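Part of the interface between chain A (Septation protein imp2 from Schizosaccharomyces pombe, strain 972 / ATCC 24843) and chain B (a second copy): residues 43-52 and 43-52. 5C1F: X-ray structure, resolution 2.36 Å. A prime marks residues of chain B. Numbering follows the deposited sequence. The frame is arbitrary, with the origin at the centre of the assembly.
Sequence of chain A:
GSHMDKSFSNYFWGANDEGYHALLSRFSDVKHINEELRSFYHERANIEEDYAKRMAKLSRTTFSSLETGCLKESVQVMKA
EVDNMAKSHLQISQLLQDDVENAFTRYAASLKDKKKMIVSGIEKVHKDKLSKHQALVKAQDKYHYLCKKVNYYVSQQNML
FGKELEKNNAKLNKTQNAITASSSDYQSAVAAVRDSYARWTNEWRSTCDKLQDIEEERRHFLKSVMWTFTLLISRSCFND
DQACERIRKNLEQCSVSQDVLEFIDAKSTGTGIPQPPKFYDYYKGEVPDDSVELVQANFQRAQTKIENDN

Chain A (43-52) ERANIEEDYA
Chain B 43-52: ERANIEEDYA

Residues 43-52 of two copies of the septation protein imp2 are continuous alpha-helix, each segment lying within a longer helix, with phi/psi near -60/-43 and i to i+4 backbone hydrogen bonds (Tyr51 N to Ile47 O, 3.1 Å; Tyr51′ N to Ile47′ O, 3.0 Å). The helices run antiparallel at 174°, their axes 10.1 Å apart at closest approach. The register is centred on the tyrosines, Tyr51 CA lying 6.3 Å from Tyr51′ CA, and 396 Å² is buried in total. Glu43 is out of reach of the partner. The CA-to-CB bond of Arg44 points sideways to the other stretch, but its side chain, bent at chi2 (t, p, t, chi4 87°), brings the guanidinium to the contact: Arg44 NH2 gives a weak hydrogen bond to Tyr51′ OH (3.3 Å, 127°), while Arg44 NH1 makes a salt bridge with Glu48 OE1 (2.9 Å, 170°), one turn on. Ala45 and Asn46 make no contact with the other stretch. Ile47 (m, t) points toward the partner and rests CG2 on Tyr51′ CE1 at 3.7 Å, a branched apolar side chain suited to packing against a ring. Glu48 has its CA-to-CB bond directed away, yet chi1 t and chi2 p (74°) return the carboxylate to the interface, where OE1 accepts a hydrogen bond from Tyr51′ OH (2.6 Å). The salt bridge to Arg44 on its own helix balances its charge, and Glu48 OE2 is hydrogen-bonded elsewhere in the structure. Glu49 is out of reach. Asp50 (t) points toward chain B and sets OD2 3.5 Å from Asp50′ OD2, a close approach of like charges that does not hold the helices together by itself; both residues remain partly exposed. Tyr51, chi1 -172° (t) and chi2 55°, is the centre of the contact, with 131 Å² covered by the other stretch. Its ring stacks face to face on that of Tyr51′, centroids 3.6 Å apart and planes at 8°, with Tyr51 CG 3.4 Å from Tyr51′ CD1. As a knob it sits among Arg44′, Ile47′, Glu48′ and Tyr51′. Tyr51 CD1 meets Ile47′ CG2 at 3.5 Å, and Tyr51 OH donates to Glu48′ OE1 at 2.5 Å, near the plane of the ring; that acceptor is held by Arg44′ NH1 at 2.9 Å from Glu48′ OE1. Tyrosine suits this place because its flat ring fills the gap between the helices and its hydroxyl reaches the buried carboxylate beyond. Ala52 turns its small side chain away. Chain B repeats these rotamers at Ile47′, Glu48′ and Tyr51′.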

# COMPACT_ATOMS: atom_id res chain seq x y z
N GLU A 43 -2.41 7.35 -11.38
CA GLU A 43 -3.05 6.16 -10.82
C GLU A 43 -2.22 5.59 -9.67
O GLU A 43 -2.76 5.23 -8.62
CB GLU A 43 -3.26 5.11 -11.91
CG GLU A 43 -3.77 3.77 -11.42
CD GLU A 43 -5.23 3.80 -10.99
OE1 GLU A 43 -5.87 4.86 -11.11
OE2 GLU A 43 -5.73 2.75 -10.53
N ARG A 44 -0.90 5.51 -9.87
CA ARG A 44 0.02 4.99 -8.87
C ARG A 44 -0.07 5.77 -7.56
O ARG A 44 0.06 5.21 -6.47
CB ARG A 44 1.46 5.03 -9.41
CG ARG A 44 2.49 4.43 -8.47
CD ARG A 44 2.15 2.99 -8.11
NE ARG A 44 3.09 2.46 -7.13
CZ ARG A 44 2.95 2.58 -5.81
NH1 ARG A 44 1.90 3.22 -5.31
NH2 ARG A 44 3.86 2.06 -4.99
N ALA A 45 -0.31 7.08 -7.67
CA ALA A 45 -0.43 7.94 -6.50
C ALA A 45 -1.75 7.69 -5.78
O ALA A 45 -1.79 7.66 -4.54
CB ALA A 45 -0.31 9.40 -6.91
N ASN A 46 -2.82 7.54 -6.54
CA ASN A 46 -4.13 7.27 -5.96
C ASN A 46 -4.18 5.90 -5.31
O ASN A 46 -4.83 5.71 -4.27
CB ASN A 46 -5.23 7.39 -7.01
CG ASN A 46 -5.66 8.83 -7.24
OD1 ASN A 46 -5.56 9.67 -6.35
ND2 ASN A 46 -6.15 9.12 -8.44
N ILE A 47 -3.49 4.94 -5.91
CA ILE A 47 -3.34 3.61 -5.32
C ILE A 47 -2.68 3.73 -3.96
O ILE A 47 -3.13 3.13 -2.98
CB ILE A 47 -2.51 2.67 -6.23
CG1 ILE A 47 -3.29 2.35 -7.51
CG2 ILE A 47 -2.15 1.39 -5.49
CD1 ILE A 47 -2.51 1.51 -8.50
N GLU A 48 -1.62 4.53 -3.89
CA GLU A 48 -0.90 4.72 -2.63
C GLU A 48 -1.75 5.42 -1.59
O GLU A 48 -1.72 5.08 -0.41
CB GLU A 48 0.39 5.51 -2.88
CG GLU A 48 1.35 5.49 -1.70
CD GLU A 48 2.06 4.15 -1.55
OE1 GLU A 48 1.87 3.28 -2.43
OE2 GLU A 48 2.82 3.98 -0.57
N GLU A 49 -2.53 6.41 -2.03
CA GLU A 49 -3.38 7.18 -1.13
C GLU A 49 -4.45 6.30 -0.51
O GLU A 49 -4.65 6.31 0.71
CB GLU A 49 -4.02 8.35 -1.88
CG GLU A 49 -4.84 9.28 -0.99
CD GLU A 49 -5.44 10.44 -1.76
OE1 GLU A 49 -5.19 10.55 -2.98
OE2 GLU A 49 -6.17 11.25 -1.14
N ASP A 50 -5.15 5.54 -1.35
CA ASP A 50 -6.18 4.61 -0.90
C ASP A 50 -5.63 3.61 0.12
O ASP A 50 -6.26 3.32 1.14
CB ASP A 50 -6.79 3.87 -2.09
CG ASP A 50 -7.86 2.87 -1.68
OD1 ASP A 50 -8.70 3.22 -0.82
OD2 ASP A 50 -7.87 1.75 -2.22
N TYR A 51 -4.44 3.09 -0.19
CA TYR A 51 -3.70 2.20 0.69
C TYR A 51 -3.47 2.87 2.05
O TYR A 51 -3.76 2.29 3.10
CB TYR A 51 -2.37 1.84 0.02
CG TYR A 51 -1.53 0.77 0.68
CD1 TYR A 51 -2.04 -0.49 0.97
CD2 TYR A 51 -0.18 1.00 0.94
CE1 TYR A 51 -1.25 -1.47 1.55
CE2 TYR A 51 0.62 0.03 1.52
CZ TYR A 51 0.08 -1.20 1.82
OH TYR A 51 0.89 -2.17 2.40
N ALA A 52 -2.95 4.09 2.02
CA ALA A 52 -2.72 4.87 3.23
C ALA A 52 -4.01 5.11 4.02
O ALA A 52 -4.04 4.93 5.24
CB ALA A 52 -2.08 6.19 2.88
N GLU B 43 -8.29 -7.61 7.99
CA GLU B 43 -8.41 -6.34 7.29
C GLU B 43 -7.05 -5.92 6.73
O GLU B 43 -6.97 -5.43 5.60
CB GLU B 43 -8.96 -5.26 8.23
CG GLU B 43 -9.02 -3.86 7.62
CD GLU B 43 -9.94 -3.77 6.41
OE1 GLU B 43 -10.81 -4.65 6.25
OE2 GLU B 43 -9.79 -2.81 5.62
N ARG B 44 -6.00 -6.13 7.51
CA ARG B 44 -4.65 -5.76 7.09
C ARG B 44 -4.22 -6.56 5.86
O ARG B 44 -3.62 -6.01 4.93
CB ARG B 44 -3.65 -5.97 8.23
CG ARG B 44 -2.23 -5.57 7.89
CD ARG B 44 -2.16 -4.13 7.39
NE ARG B 44 -0.79 -3.75 7.02
CZ ARG B 44 -0.27 -3.95 5.81
NH1 ARG B 44 -0.99 -4.52 4.86
NH2 ARG B 44 0.98 -3.58 5.57
N ALA B 45 -4.52 -7.85 5.86
CA ALA B 45 -4.24 -8.71 4.72
C ALA B 45 -5.06 -8.27 3.51
O ALA B 45 -4.59 -8.28 2.38
CB ALA B 45 -4.52 -10.17 5.05
N ASN B 46 -6.30 -7.87 3.78
CA ASN B 46 -7.23 -7.44 2.74
C ASN B 46 -6.77 -6.16 2.05
O ASN B 46 -6.82 -6.05 0.83
CB ASN B 46 -8.63 -7.24 3.34
CG ASN B 46 -9.73 -7.46 2.34
OD1 ASN B 46 -10.17 -6.53 1.67
ND2 ASN B 46 -10.19 -8.71 2.24
N ILE B 47 -6.33 -5.20 2.86
CA ILE B 47 -5.74 -3.96 2.36
C ILE B 47 -4.55 -4.27 1.45
O ILE B 47 -4.40 -3.66 0.39
CB ILE B 47 -5.27 -3.05 3.52
CG1 ILE B 47 -6.47 -2.56 4.33
CG2 ILE B 47 -4.48 -1.87 2.99
CD1 ILE B 47 -6.08 -1.83 5.59
N GLU B 48 -3.72 -5.22 1.86
CA GLU B 48 -2.55 -5.59 1.09
C GLU B 48 -2.94 -6.22 -0.25
O GLU B 48 -2.32 -5.93 -1.28
CB GLU B 48 -1.67 -6.56 1.89
CG GLU B 48 -0.27 -6.74 1.34
CD GLU B 48 0.64 -5.56 1.63
OE1 GLU B 48 0.17 -4.58 2.25
OE2 GLU B 48 1.82 -5.61 1.24
N GLU B 49 -3.97 -7.06 -0.24
CA GLU B 49 -4.41 -7.75 -1.45
C GLU B 49 -5.00 -6.77 -2.47
O GLU B 49 -4.70 -6.84 -3.66
CB GLU B 49 -5.44 -8.83 -1.11
CG GLU B 49 -5.93 -9.62 -2.30
CD GLU B 49 -6.96 -10.67 -1.92
OE1 GLU B 49 -7.29 -10.76 -0.72
OE2 GLU B 49 -7.43 -11.40 -2.81
N ASP B 50 -5.86 -5.88 -1.99
CA ASP B 50 -6.44 -4.83 -2.82
C ASP B 50 -5.34 -3.95 -3.42
O ASP B 50 -5.40 -3.56 -4.59
CB ASP B 50 -7.42 -3.99 -2.00
CG ASP B 50 -8.07 -2.88 -2.81
OD1 ASP B 50 -8.38 -3.11 -4.00
OD2 ASP B 50 -8.27 -1.77 -2.26
N TYR B 51 -4.35 -3.64 -2.60
CA TYR B 51 -3.17 -2.88 -3.01
C TYR B 51 -2.48 -3.57 -4.18
O TYR B 51 -2.20 -2.95 -5.21
CB TYR B 51 -2.22 -2.73 -1.82
CG TYR B 51 -1.03 -1.82 -2.01
CD1 TYR B 51 -1.19 -0.51 -2.44
CD2 TYR B 51 0.25 -2.26 -1.70
CE1 TYR B 51 -0.09 0.33 -2.59
CE2 TYR B 51 1.35 -1.43 -1.84
CZ TYR B 51 1.18 -0.14 -2.28
OH TYR B 51 2.28 0.68 -2.42
N ALA B 52 -2.21 -4.86 -4.01
CA ALA B 52 -1.51 -5.64 -5.02
C ALA B 52 -2.30 -5.76 -6.31
O ALA B 52 -1.75 -5.60 -7.40
CB ALA B 52 -1.18 -7.03 -4.48